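Local structure of F420-reducing hydrogenase, subunit beta (Methanothermobacter marburgensis, 4OMF) at residues 11-16 and 214-219; 54-59 and 138-143; 61-66 and 90-95. The protein probably reduces coenzyme F420 at its bound FAD, using electrons that come from hydrogen by way of iron-sulfur clusters. All coordinates share one frame; numbering follows the deposited sequence. Where two conformers were deposited one is given.

All three contacts reach the same mixed eight-stranded sheet. Contact 1 joins strands 8-14 and 217-221, while contacts 2 and 3 both use strand 56-62, which is outermost within this chain at the other side of the sheet. Contact 2 sits at the beginning of that strand and contact 3 at its end, with centres about 24 Å apart; contact 1 lies about 25 Å and 26 Å from their centres. Along the chain the three are nested: 61-66 with 90-95 inside 54-59 with 138-143, and both inside 11-16 with 214-219. Contact 1 borders the FAD, whereas residues of contacts 2 and 3 also meet other protein chains of the assembly.

Contact 1. Residues 11-16 and 214-219; sequences SARSTD and DGWSTV
R13 lays its CB over the six-membered ring of W216, 3.8 Å from that ring's centroid and 15° off its normal, a CH-pi contact displaced toward the rim. With CG anti to the backbone N (chi1 175°) and the chain extended to NE, the arginine then runs across the indole at roughly a right angle. This path brings NH1 onto a lone pair of G215 O, 2.6 Å away in the carbonyl plane; the oxygen sits at the guanidinium edge, somewhat tilted out of its plane. R13 was deposited in two conformers, so this short bond belongs to the one described and is tentative. The guanidinium is tilted 36° against the indole, and any cation-pi attraction is long and weak.

Next to these side chains the backbones pair: A12 N donates to S217 O (2.7 Å) and S217 N to A12 O (2.8 Å), making A12 and S217 a hydrogen-bonded antiparallel pair. S11 and T218 form the adjoining non-hydrogen-bonded pair, with S11 CA 3.2 Å from S217 O. On the face of A12 and S217, A12 CB meets V219 CG2 at 3.9 Å. S217 OG bonds to G26 N and its side chain touches the FAD. S11 OG instead turns to S212 OG. The arrangement is an antiparallel strand pairing inside the mixed sheet, one face of it bordering the flavin site.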
ATOM      1  N   SER C  11      -6.973 -22.951 -44.423  1.00 24.78           N
ATOM      2  CA  SER C  11      -8.298 -22.954 -43.810  1.00 27.36           C
ATOM      3  C   SER C  11      -8.519 -24.340 -43.196  1.00 21.96           C
ATOM      4  O   SER C  11      -8.215 -25.346 -43.846  1.00 25.65           O
ATOM      5  CB  SER C  11      -9.388 -22.636 -44.848  1.00 28.86           C
ATOM      6  OG  SER C  11     -10.593 -22.247 -44.196  1.00 29.06           O
ATOM      7  N   ALA C  12      -9.013 -24.406 -41.957  1.00 24.13           N
ATOM      8  CA  ALA C  12      -9.133 -25.709 -41.300  1.00 24.44           C
ATOM      9  C   ALA C  12     -10.330 -25.826 -40.375  1.00 22.66           C
ATOM     10  O   ALA C  12     -10.893 -24.828 -39.894  1.00 23.54           O
ATOM     11  CB  ALA C  12      -7.833 -26.050 -40.520  1.00 22.00           C
ATOM     12  N   ARG C  13     -10.709 -27.076 -40.129  1.00 24.50           N
ATOM     13  CA  ARG C  13     -11.847 -27.398 -39.272  0.54 26.44           C
ATOM     14  C   ARG C  13     -11.580 -28.720 -38.556  1.00 29.34           C
ATOM     15  O   ARG C  13     -11.058 -29.664 -39.151  1.00 30.96           O
ATOM     16  CB  ARG C  13     -13.131 -27.469 -40.110  0.54 30.89           C
ATOM     17  CG  ARG C  13     -14.397 -27.906 -39.387  0.54 33.95           C
ATOM     18  CD  ARG C  13     -15.609 -27.640 -40.277  0.54 35.91           C
ATOM     19  NE  ARG C  13     -16.869 -28.176 -39.761  0.54 36.92           N
ATOM     20  CZ  ARG C  13     -17.607 -27.614 -38.805  0.54 31.65           C
ATOM     21  NH1 ARG C  13     -17.214 -26.493 -38.213  0.54 24.58           N
ATOM     22  NH2 ARG C  13     -18.741 -28.192 -38.434  0.54 39.22           N
ATOM     23  N   SER C  14     -11.921 -28.787 -37.271  1.00 26.52           N
ATOM     24  CA  SER C  14     -11.802 -30.036 -36.524  1.00 27.02           C
ATOM     25  C   SER C  14     -12.681 -31.106 -37.170  1.00 27.53           C
ATOM     26  O   SER C  14     -13.729 -30.770 -37.712  1.00 27.44           O
ATOM     27  CB  SER C  14     -12.223 -29.827 -35.075  1.00 26.53           C
ATOM     28  OG  SER C  14     -12.424 -31.075 -34.444  1.00 28.71           O
ATOM     29  N   THR C  15     -12.256 -32.373 -37.128  1.00 22.82           N
ATOM     30  CA  THR C  15     -13.074 -33.476 -37.636  1.00 26.51           C
ATOM     31  C   THR C  15     -13.878 -34.149 -36.535  1.00 29.49           C
ATOM     32  O   THR C  15     -14.632 -35.101 -36.789  1.00 32.98           O
ATOM     33  CB  THR C  15     -12.217 -34.572 -38.321  1.00 30.32           C
ATOM     34  OG1 THR C  15     -11.209 -35.021 -37.411  1.00 31.16           O
ATOM     35  CG2 THR C  15     -11.557 -34.041 -39.601  1.00 32.56           C
ATOM     36  N   ASP C  16     -13.683 -33.678 -35.308  1.00 29.11           N
ATOM     37  CA  ASP C  16     -14.389 -34.205 -34.148  1.00 30.52           C
ATOM     38  C   ASP C  16     -15.741 -33.522 -34.045  1.00 27.28           C
ATOM     39  O   ASP C  16     -15.825 -32.328 -33.813  1.00 29.36           O
ATOM     40  CB  ASP C  16     -13.559 -33.985 -32.874  1.00 33.10           C
ATOM     41  CG  ASP C  16     -14.239 -34.525 -31.608  1.00 40.07           C
ATOM     42  OD1 ASP C  16     -15.476 -34.446 -31.475  1.00 41.33           O
ATOM     43  OD2 ASP C  16     -13.517 -35.012 -30.717  1.00 46.15           O
ATOM     44  N   ASP C 214     -17.987 -19.858 -42.486  1.00 35.29           N
ATOM     45  CA  ASP C 214     -18.529 -20.221 -41.181  1.00 36.51           C
ATOM     46  C   ASP C 214     -18.202 -21.662 -40.802  1.00 29.00           C
ATOM     47  O   ASP C 214     -18.391 -22.578 -41.595  1.00 29.90           O
ATOM     48  CB  ASP C 214     -20.045 -20.008 -41.159  1.00 43.96           C
ATOM     49  CG  ASP C 214     -20.423 -18.538 -41.109  1.00 52.97           C
ATOM     50  OD1 ASP C 214     -19.826 -17.802 -40.297  1.00 52.26           O
ATOM     51  OD2 ASP C 214     -21.305 -18.120 -41.889  1.00 60.54           O
ATOM     52  N   GLY C 215     -17.694 -21.854 -39.591  1.00 27.25           N
ATOM     53  CA  GLY C 215     -17.389 -23.192 -39.108  1.00 26.52           C
ATOM     54  C   GLY C 215     -15.989 -23.629 -39.483  1.00 27.35           C
ATOM     55  O   GLY C 215     -15.571 -24.759 -39.199  1.00 27.91           O
ATOM     56  N   TRP C 216     -15.262 -22.729 -40.133  1.00 30.49           N
ATOM     57  CA  TRP C 216     -13.870 -22.973 -40.504  1.00 25.85           C
ATOM     58  C   TRP C 216     -12.997 -21.881 -39.928  1.00 21.61           C
ATOM     59  O   TRP C 216     -13.495 -20.815 -39.523  1.00 27.02           O
ATOM     60  CB  TRP C 216     -13.701 -23.017 -42.021  1.00 24.44           C
ATOM     61  CG  TRP C 216     -14.314 -24.211 -42.664  1.00 29.43           C
ATOM     62  CD1 TRP C 216     -15.643 -24.430 -42.890  1.00 30.20           C
ATOM     63  CD2 TRP C 216     -13.620 -25.352 -43.179  1.00 30.43           C
ATOM     64  NE1 TRP C 216     -15.819 -25.642 -43.514  1.00 30.46           N
ATOM     65  CE2 TRP C 216     -14.592 -26.228 -43.705  1.00 32.39           C
ATOM     66  CE3 TRP C 216     -12.268 -25.721 -43.245  1.00 28.08           C
ATOM     67  CZ2 TRP C 216     -14.258 -27.449 -44.294  1.00 36.12           C
ATOM     68  CZ3 TRP C 216     -11.939 -26.939 -43.830  1.00 33.33           C
ATOM     69  CH2 TRP C 216     -12.933 -27.787 -44.346  1.00 35.97           C
ATOM     70  N   SER C 217     -11.697 -22.146 -39.878  1.00 22.20           N
ATOM     71  CA  SER C 217     -10.734 -21.197 -39.297  1.00 19.67           C
ATOM     72  C   SER C 217      -9.545 -20.969 -40.210  1.00 20.63           C
ATOM     73  O   SER C 217      -9.108 -21.890 -40.897  1.00 23.98           O
ATOM     74  CB  SER C 217     -10.200 -21.695 -37.958  1.00 20.59           C
ATOM     75  OG  SER C 217     -11.200 -21.740 -36.969  1.00 23.40           O
ATOM     76  N   THR C 218      -8.994 -19.758 -40.168  1.00 21.55           N
ATOM     77  CA  THR C 218      -7.748 -19.444 -40.858  1.00 23.50           C
ATOM     78  C   THR C 218      -6.592 -19.679 -39.892  1.00 24.30           C
ATOM     79  O   THR C 218      -6.517 -19.048 -38.830  1.00 23.56           O
ATOM     80  CB  THR C 218      -7.746 -18.001 -41.370  1.00 27.01           C
ATOM     81  OG1 THR C 218      -8.893 -17.797 -42.212  1.00 26.87           O
ATOM     82  CG2 THR C 218      -6.473 -17.705 -42.137  1.00 25.43           C
ATOM     83  N   VAL C 219      -5.719 -20.621 -40.251  1.00 21.94           N
ATOM     84  CA  VAL C 219      -4.679 -21.120 -39.347  1.00 23.32           C
ATOM     85  C   VAL C 219      -3.291 -20.778 -39.872  1.00 20.15           C
ATOM     86  O   VAL C 219      -2.892 -21.233 -40.940  1.00 24.52           O
ATOM     87  CB  VAL C 219      -4.768 -22.655 -39.178  1.00 24.21           C
ATOM     88  CG1 VAL C 219      -3.693 -23.163 -38.220  1.00 22.87           C
ATOM     89  CG2 VAL C 219      -6.149 -23.061 -38.691  1.00 21.37           C
TER

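Contact 2. Residues 54-59 and 138-143; sequences FWKPQP and FPYTSL
The ring of Y140 receives K56 on one face and two carbonyl oxygens, F54 O and W55 O, at its edge. K56 CD lies over the centre of that face, 3.8 Å from the Y140 ring centroid and 11° off its normal, which is a well-centred CH-pi contact. Taken as wholes, the lysine and tyrosine side chains cross at about a right angle. K56 CB lies 3.7 Å from Y140 CE2 and K56 CE 3.8 Å from Y140 CG, the methylenes passing slantwise over the face. The last torsion bends NZ off this path, and the ammonium group bonds to a polar side chain of another protein chain. Its cation-pi attraction to Y140 is weak at most, because the distance is long.

At the edge, Y140 OH donates to F54 O at 2.7 Å, in the carbonyl plane, with a C=O...O angle of 155°. The tyrosine can reach this acceptor because its CG stands anti to the backbone N (chi1 -173°), which carries the ring out from the first turn of helix 140-150. W55 O lies 3.7 Å from Y140 CE2; it is buried here without a polar partner in the model, and L143 CD1 only grazes it at 4.5 Å. W55 NE1 is satisfied by V158 O.

This surface contact ties the lead-in of strand 56-62, outermost in this chain's sheet, to the first turn of helix 140-150, whose segment 138-143 follows straight on from C134, M135, E136 and N137 of the iron-sulfur cluster pocket.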
ATOM      1  N   PHE C  54     -22.692 -15.472 -16.177  1.00 21.98           N
ATOM      2  CA  PHE C  54     -22.813 -15.900 -17.574  1.00 22.22           C
ATOM      3  C   PHE C  54     -21.903 -15.058 -18.470  1.00 24.25           C
ATOM      4  O   PHE C  54     -21.925 -13.830 -18.376  1.00 23.40           O
ATOM      5  CB  PHE C  54     -24.265 -15.780 -18.052  1.00 22.62           C
ATOM      6  CG  PHE C  54     -25.201 -16.741 -17.378  1.00 27.51           C
ATOM      7  CD1 PHE C  54     -25.171 -18.086 -17.698  1.00 33.20           C
ATOM      8  CD2 PHE C  54     -26.106 -16.300 -16.427  1.00 28.99           C
ATOM      9  CE1 PHE C  54     -26.034 -18.981 -17.078  1.00 36.85           C
ATOM     10  CE2 PHE C  54     -26.973 -17.199 -15.800  1.00 36.10           C
ATOM     11  CZ  PHE C  54     -26.929 -18.533 -16.129  1.00 38.51           C
ATOM     12  N   TRP C  55     -21.129 -15.725 -19.331  1.00 17.49           N
ATOM     13  CA  TRP C  55     -20.219 -15.092 -20.296  1.00 22.60           C
ATOM     14  C   TRP C  55     -19.144 -14.238 -19.628  1.00 24.03           C
ATOM     15  O   TRP C  55     -18.631 -13.289 -20.219  1.00 19.39           O
ATOM     16  CB  TRP C  55     -21.014 -14.256 -21.313  1.00 17.32           C
ATOM     17  CG  TRP C  55     -21.932 -15.128 -22.060  1.00 20.41           C
ATOM     18  CD1 TRP C  55     -23.274 -15.298 -21.844  1.00 23.25           C
ATOM     19  CD2 TRP C  55     -21.566 -16.060 -23.074  1.00 20.96           C
ATOM     20  NE1 TRP C  55     -23.771 -16.255 -22.699  1.00 20.42           N
ATOM     21  CE2 TRP C  55     -22.741 -16.741 -23.462  1.00 20.31           C
ATOM     22  CE3 TRP C  55     -20.356 -16.378 -23.706  1.00 23.63           C
ATOM     23  CZ2 TRP C  55     -22.745 -17.725 -24.457  1.00 24.50           C
ATOM     24  CZ3 TRP C  55     -20.364 -17.353 -24.698  1.00 22.20           C
ATOM     25  CH2 TRP C  55     -21.552 -18.019 -25.054  1.00 21.01           C
ATOM     26  N   LYS C  56     -18.806 -14.586 -18.391  1.00 21.77           N
ATOM     27  CA  LYS C  56     -17.732 -13.903 -17.674  1.00 19.10           C
ATOM     28  C   LYS C  56     -16.729 -14.976 -17.255  1.00 17.94           C
ATOM     29  O   LYS C  56     -16.792 -15.482 -16.136  1.00 19.96           O
ATOM     30  CB  LYS C  56     -18.291 -13.147 -16.453  1.00 19.27           C
ATOM     31  CG  LYS C  56     -17.380 -12.043 -15.927  1.00 19.79           C
ATOM     32  CD  LYS C  56     -18.136 -11.200 -14.908  1.00 25.84           C
ATOM     33  CE  LYS C  56     -17.351  -9.964 -14.501  1.00 29.44           C
ATOM     34  NZ  LYS C  56     -16.251 -10.303 -13.543  1.00 34.99           N
ATOM     35  N   PRO C  57     -15.807 -15.326 -18.152  1.00 19.10           N
ATOM     36  CA  PRO C  57     -14.980 -16.516 -17.930  1.00 21.43           C
ATOM     37  C   PRO C  57     -13.916 -16.300 -16.863  1.00 21.56           C
ATOM     38  O   PRO C  57     -13.640 -15.175 -16.463  1.00 19.62           O
ATOM     39  CB  PRO C  57     -14.333 -16.760 -19.296  1.00 20.20           C
ATOM     40  CG  PRO C  57     -14.261 -15.375 -19.918  1.00 21.56           C
ATOM     41  CD  PRO C  57     -15.526 -14.668 -19.440  1.00 21.50           C
ATOM     42  N   GLN C  58     -13.335 -17.397 -16.400  1.00 20.29           N
ATOM     43  CA  GLN C  58     -12.179 -17.341 -15.508  1.00 21.28           C
ATOM     44  C   GLN C  58     -11.090 -18.269 -16.046  1.00 22.00           C
ATOM     45  O   GLN C  58     -11.374 -19.411 -16.451  1.00 22.13           O
ATOM     46  CB  GLN C  58     -12.576 -17.727 -14.076  1.00 24.35           C
ATOM     47  CG  GLN C  58     -13.468 -16.683 -13.389  1.00 35.91           C
ATOM     48  CD  GLN C  58     -12.697 -15.428 -12.950  1.00 47.43           C
ATOM     49  OE1 GLN C  58     -11.469 -15.459 -12.772  1.00 50.65           O
ATOM     50  NE2 GLN C  58     -13.420 -14.321 -12.774  1.00 47.28           N
ATOM     51  N   PRO C  59      -9.844 -17.792 -16.053  1.00 19.95           N
ATOM     52  CA  PRO C  59      -8.733 -18.668 -16.452  1.00 20.82           C
ATOM     53  C   PRO C  59      -8.680 -19.881 -15.555  1.00 16.89           C
ATOM     54  O   PRO C  59      -8.936 -19.777 -14.346  1.00 21.15           O
ATOM     55  CB  PRO C  59      -7.491 -17.794 -16.264  1.00 22.62           C
ATOM     56  CG  PRO C  59      -8.020 -16.377 -16.297  1.00 20.92           C
ATOM     57  CD  PRO C  59      -9.385 -16.442 -15.685  1.00 20.41           C
ATOM     58  N   PHE C 138     -13.763  -6.098 -24.444  1.00 18.29           N
ATOM     59  CA  PHE C 138     -14.786  -5.284 -23.763  1.00 18.06           C
ATOM     60  C   PHE C 138     -14.872  -5.535 -22.259  1.00 18.89           C
ATOM     61  O   PHE C 138     -14.808  -6.671 -21.806  1.00 16.53           O
ATOM     62  CB  PHE C 138     -16.182  -5.549 -24.372  1.00 17.23           C
ATOM     63  CG  PHE C 138     -16.280  -5.233 -25.831  1.00 18.13           C
ATOM     64  CD1 PHE C 138     -16.527  -3.930 -26.258  1.00 18.39           C
ATOM     65  CD2 PHE C 138     -16.101  -6.225 -26.785  1.00 19.86           C
ATOM     66  CE1 PHE C 138     -16.598  -3.614 -27.615  1.00 18.17           C
ATOM     67  CE2 PHE C 138     -16.163  -5.915 -28.144  1.00 20.85           C
ATOM     68  CZ  PHE C 138     -16.418  -4.604 -28.554  1.00 21.31           C
ATOM     69  N   PRO C 139     -15.027  -4.462 -21.468  1.00 21.68           N
ATOM     70  CA  PRO C 139     -15.408  -4.728 -20.075  1.00 17.54           C
ATOM     71  C   PRO C 139     -16.762  -5.460 -20.058  1.00 17.96           C
ATOM     72  O   PRO C 139     -17.555  -5.351 -20.999  1.00 18.33           O
ATOM     73  CB  PRO C 139     -15.498  -3.336 -19.443  1.00 22.68           C
ATOM     74  CG  PRO C 139     -14.746  -2.417 -20.387  1.00 21.43           C
ATOM     75  CD  PRO C 139     -14.864  -3.024 -21.755  1.00 23.75           C
ATOM     76  N   TYR C 140     -17.014  -6.213 -19.000  1.00 15.31           N
ATOM     77  CA  TYR C 140     -18.235  -6.997 -18.908  1.00 18.21           C
ATOM     78  C   TYR C 140     -19.492  -6.111 -18.990  1.00 21.43           C
ATOM     79  O   TYR C 140     -20.485  -6.479 -19.635  1.00 16.69           O
ATOM     80  CB  TYR C 140     -18.250  -7.813 -17.616  1.00 18.74           C
ATOM     81  CG  TYR C 140     -19.412  -8.800 -17.525  1.00 17.28           C
ATOM     82  CD1 TYR C 140     -20.440  -8.623 -16.593  1.00 21.98           C
ATOM     83  CD2 TYR C 140     -19.472  -9.901 -18.373  1.00 18.21           C
ATOM     84  CE1 TYR C 140     -21.503  -9.527 -16.499  1.00 23.56           C
ATOM     85  CE2 TYR C 140     -20.534 -10.819 -18.296  1.00 19.61           C
ATOM     86  CZ  TYR C 140     -21.545 -10.612 -17.361  1.00 20.22           C
ATOM     87  OH  TYR C 140     -22.575 -11.509 -17.257  1.00 21.36           O
ATOM     88  N   THR C 141     -19.441  -4.926 -18.381  1.00 16.07           N
ATOM     89  CA  THR C 141     -20.591  -4.021 -18.420  1.00 16.50           C
ATOM     90  C   THR C 141     -20.911  -3.554 -19.838  1.00 16.62           C
ATOM     91  O   THR C 141     -22.068  -3.307 -20.156  1.00 21.19           O
ATOM     92  CB  THR C 141     -20.383  -2.781 -17.536  1.00 17.22           C
ATOM     93  OG1 THR C 141     -19.044  -2.312 -17.728  1.00 20.45           O
ATOM     94  CG2 THR C 141     -20.621  -3.122 -16.066  1.00 17.96           C
ATOM     95  N   SER C 142     -19.891  -3.444 -20.688  1.00 16.36           N
ATOM     96  CA  SER C 142     -20.134  -3.107 -22.080  1.00 16.51           C
ATOM     97  C   SER C 142     -20.887  -4.234 -22.767  1.00 18.53           C
ATOM     98  O   SER C 142     -21.823  -3.978 -23.506  1.00 17.73           O
ATOM     99  CB  SER C 142     -18.824  -2.824 -22.818  1.00 17.89           C
ATOM    100  OG  SER C 142     -18.331  -1.560 -22.409  1.00 18.69           O
ATOM    101  N   LEU C 143     -20.494  -5.482 -22.518  1.00 16.69           N
ATOM    102  CA  LEU C 143     -21.287  -6.594 -23.072  1.00 17.47           C
ATOM    103  C   LEU C 143     -22.730  -6.518 -22.597  1.00 17.77           C
ATOM    104  O   LEU C 143     -23.660  -6.717 -23.382  1.00 17.17           O
ATOM    105  CB  LEU C 143     -20.693  -7.947 -22.710  1.00 16.97           C
ATOM    106  CG  LEU C 143     -19.374  -8.334 -23.364  1.00 17.39           C
ATOM    107  CD1 LEU C 143     -19.077  -9.813 -23.039  1.00 20.22           C
ATOM    108  CD2 LEU C 143     -19.447  -8.106 -24.866  1.00 23.98           C
TER

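Contact 3. Residues 61-66 and 90-95; sequences VAMSSD and RQYGIE
The end of strand 56-62, outermost in this chain's sheet, meets the loop between helix 85-89 and strand 97-101, where V61 packs on Y92 of the type I beta turn R90-G93. The turn is closed by G93 N donating to R90 O at 2.9 Å, and it presents the Y92 side chain to the strand.

V61 sits on one face of the phenol. Its CB stands over the middle of the Y92 ring, 3.9 Å from the centroid and 11° off the normal, a CH-pi geometry. The two methyls straddle that point: CG1 heads for the CD1 side, while CG2 lies 3.9 Å from Y92 CE2. Because CG1 is anti to the backbone N (chi1 180°), it also meets I94 CD1 tip to tip at 3.5 Å, a close apolar contact.

M63 comes to the ring from another direction. Its sulfur is 3.8 Å from Y92 CD1, and the line from the centroid to SD is 77° off the ring normal, so this is a Met-aromatic contact at the edge. The same sulfur rests against I94 CD1, so that methyl touches both V61 and M63.

The polar end of the tyrosine is tied to the strand through one water: V61 N donates to it at 2.8 Å, and Y92 OH lies 2.8 Å from it. A62 bonds through its backbone to A45 of the neighbouring strand 44-51. Helix 85-89 adds A88 against V61 and K87 against Y92, while R90 and E95 form salt bridges with another protein chain. The whole is a small apolar cluster between the outermost strand of this chain's sheet and a beta turn, next to a subunit interface.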
ATOM      1  N   VAL C  61      -6.790 -24.174 -15.291  1.00 19.14           N
ATOM      2  CA  VAL C  61      -5.824 -25.132 -15.840  1.00 23.16           C
ATOM      3  C   VAL C  61      -6.561 -26.408 -16.216  1.00 18.96           C
ATOM      4  O   VAL C  61      -7.056 -27.107 -15.345  1.00 23.04           O
ATOM      5  CB  VAL C  61      -4.698 -25.464 -14.818  1.00 24.11           C
ATOM      6  CG1 VAL C  61      -3.701 -26.459 -15.395  1.00 25.48           C
ATOM      7  CG2 VAL C  61      -3.997 -24.189 -14.355  1.00 20.91           C
ATOM      8  N   ALA C  62      -6.667 -26.693 -17.508  1.00 25.75           N
ATOM      9  CA  ALA C  62      -7.392 -27.877 -17.955  1.00 20.67           C
ATOM     10  C   ALA C  62      -6.418 -29.020 -18.089  1.00 19.92           C
ATOM     11  O   ALA C  62      -5.361 -28.849 -18.693  1.00 19.56           O
ATOM     12  CB  ALA C  62      -8.110 -27.614 -19.311  1.00 22.40           C
ATOM     13  N   MET C  63      -6.772 -30.185 -17.561  1.00 22.46           N
ATOM     14  CA  MET C  63      -5.886 -31.342 -17.623  1.00 22.89           C
ATOM     15  C   MET C  63      -6.595 -32.564 -18.218  1.00 27.33           C
ATOM     16  O   MET C  63      -6.096 -33.690 -18.131  1.00 27.84           O
ATOM     17  CB  MET C  63      -5.329 -31.645 -16.230  1.00 26.70           C
ATOM     18  CG  MET C  63      -4.373 -30.562 -15.791  1.00 25.88           C
ATOM     19  SD  MET C  63      -3.480 -30.838 -14.258  1.00 28.72           S
ATOM     20  CE  MET C  63      -2.495 -32.322 -14.582  1.00 24.59           C
ATOM     21  N   SER C  64      -7.757 -32.327 -18.830  1.00 29.78           N
ATOM     22  CA  SER C  64      -8.486 -33.361 -19.568  1.00 30.83           C
ATOM     23  C   SER C  64      -9.165 -32.761 -20.804  1.00 27.77           C
ATOM     24  O   SER C  64      -9.349 -31.543 -20.889  1.00 23.47           O
ATOM     25  CB  SER C  64      -9.535 -34.037 -18.675  1.00 31.26           C
ATOM     26  OG  SER C  64     -10.595 -33.136 -18.384  1.00 26.84           O
ATOM     27  N   SER C  65      -9.526 -33.618 -21.756  1.00 26.64           N
ATOM     28  CA  SER C  65     -10.261 -33.180 -22.946  1.00 28.71           C
ATOM     29  C   SER C  65     -11.604 -32.585 -22.579  1.00 25.88           C
ATOM     30  O   SER C  65     -12.042 -31.611 -23.195  1.00 26.11           O
ATOM     31  CB  SER C  65     -10.467 -34.348 -23.906  1.00 32.92           C
ATOM     32  OG  SER C  65     -10.998 -35.456 -23.204  1.00 39.41           O
ATOM     33  N   ASP C  66     -12.272 -33.190 -21.592  1.00 26.28           N
ATOM     34  CA  ASP C  66     -13.543 -32.652 -21.099  1.00 24.97           C
ATOM     35  C   ASP C  66     -13.402 -31.201 -20.637  1.00 24.35           C
ATOM     36  O   ASP C  66     -14.257 -30.368 -20.938  1.00 25.32           O
ATOM     37  CB  ASP C  66     -14.092 -33.503 -19.950  1.00 29.66           C
ATOM     38  CG  ASP C  66     -14.828 -34.746 -20.432  1.00 34.44           C
ATOM     39  OD1 ASP C  66     -14.994 -34.924 -21.662  1.00 28.90           O
ATOM     40  OD2 ASP C  66     -15.255 -35.538 -19.566  1.00 46.03           O
ATOM     41  N   ARG C  90       3.467 -25.019 -10.763  1.00 15.63           N
ATOM     42  CA  ARG C  90       3.758 -25.285  -9.353  1.00 16.13           C
ATOM     43  C   ARG C  90       2.857 -26.409  -8.853  1.00 15.90           C
ATOM     44  O   ARG C  90       3.151 -27.570  -9.115  1.00 16.17           O
ATOM     45  CB  ARG C  90       3.629 -24.012  -8.522  1.00 15.45           C
ATOM     46  CG  ARG C  90       4.579 -22.897  -9.030  1.00 15.23           C
ATOM     47  CD  ARG C  90       6.057 -23.210  -8.796  1.00 17.29           C
ATOM     48  NE  ARG C  90       6.823 -21.963  -8.817  1.00 16.30           N
ATOM     49  CZ  ARG C  90       7.651 -21.601  -9.795  1.00 20.26           C
ATOM     50  NH1 ARG C  90       7.872 -22.401 -10.833  1.00 20.10           N
ATOM     51  NH2 ARG C  90       8.280 -20.440  -9.715  1.00 15.27           N
ATOM     52  N   GLN C  91       1.760 -26.093  -8.158  1.00 15.92           N
ATOM     53  CA  GLN C  91       0.984 -27.165  -7.534  1.00 16.77           C
ATOM     54  C   GLN C  91       0.344 -28.117  -8.538  1.00 16.42           C
ATOM     55  O   GLN C  91       0.085 -29.268  -8.195  1.00 16.87           O
ATOM     56  CB  GLN C  91      -0.106 -26.593  -6.608  1.00 16.41           C
ATOM     57  CG  GLN C  91       0.440 -26.017  -5.294  1.00 18.01           C
ATOM     58  CD  GLN C  91       0.937 -24.585  -5.416  1.00 21.96           C
ATOM     59  OE1 GLN C  91       0.865 -23.962  -6.476  1.00 20.06           O
ATOM     60  NE2 GLN C  91       1.459 -24.060  -4.318  1.00 26.60           N
ATOM     61  N   TYR C  92       0.071 -27.674  -9.763  1.00 16.89           N
ATOM     62  CA  TYR C  92      -0.513 -28.629 -10.729  1.00 17.09           C
ATOM     63  C   TYR C  92       0.537 -29.613 -11.263  1.00 19.09           C
ATOM     64  O   TYR C  92       0.185 -30.667 -11.825  1.00 18.22           O
ATOM     65  CB  TYR C  92      -1.187 -27.907 -11.896  1.00 15.88           C
ATOM     66  CG  TYR C  92      -2.521 -27.285 -11.534  1.00 18.02           C
ATOM     67  CD1 TYR C  92      -3.710 -27.974 -11.752  1.00 21.34           C
ATOM     68  CD2 TYR C  92      -2.589 -26.013 -10.979  1.00 18.52           C
ATOM     69  CE1 TYR C  92      -4.942 -27.408 -11.416  1.00 21.56           C
ATOM     70  CE2 TYR C  92      -3.815 -25.437 -10.650  1.00 21.61           C
ATOM     71  CZ  TYR C  92      -4.979 -26.145 -10.872  1.00 24.46           C
ATOM     72  OH  TYR C  92      -6.183 -25.570 -10.544  1.00 29.22           O
ATOM     73  N   GLY C  93       1.816 -29.276 -11.083  1.00 17.99           N
ATOM     74  CA  GLY C  93       2.906 -30.209 -11.375  1.00 17.38           C
ATOM     75  C   GLY C  93       3.314 -30.305 -12.848  1.00 18.07           C
ATOM     76  O   GLY C  93       4.100 -31.184 -13.226  1.00 19.23           O
ATOM     77  N   ILE C  94       2.784 -29.405 -13.684  1.00 18.21           N
ATOM     78  CA  ILE C  94       2.947 -29.509 -15.131  1.00 19.35           C
ATOM     79  C   ILE C  94       4.332 -29.043 -15.590  1.00 17.94           C
ATOM     80  O   ILE C  94       4.800 -27.986 -15.174  1.00 17.88           O
ATOM     81  CB  ILE C  94       1.853 -28.688 -15.851  1.00 16.33           C
ATOM     82  CG1 ILE C  94       0.474 -29.303 -15.604  1.00 18.22           C
ATOM     83  CG2 ILE C  94       2.156 -28.501 -17.359  1.00 16.50           C
ATOM     84  CD1 ILE C  94      -0.681 -28.273 -15.826  1.00 18.96           C
ATOM     85  N   GLU C  95       4.995 -29.851 -16.413  1.00 16.55           N
ATOM     86  CA  GLU C  95       6.300 -29.467 -16.956  1.00 16.35           C
ATOM     87  C   GLU C  95       6.255 -29.220 -18.460  1.00 18.09           C
ATOM     88  O   GLU C  95       7.234 -28.742 -19.048  1.00 19.77           O
ATOM     89  CB  GLU C  95       7.352 -30.531 -16.627  1.00 18.62           C
ATOM     90  CG  GLU C  95       7.728 -30.452 -15.139  1.00 16.84           C
ATOM     91  CD  GLU C  95       8.733 -31.513 -14.702  1.00 22.09           C
ATOM     92  OE1 GLU C  95       8.872 -32.548 -15.396  1.00 24.51           O
ATOM     93  OE2 GLU C  95       9.362 -31.303 -13.636  1.00 27.72           O
TER
HETATM   94  O   HOH W   1      -7.549 -24.243 -12.571  1.00 28.74           O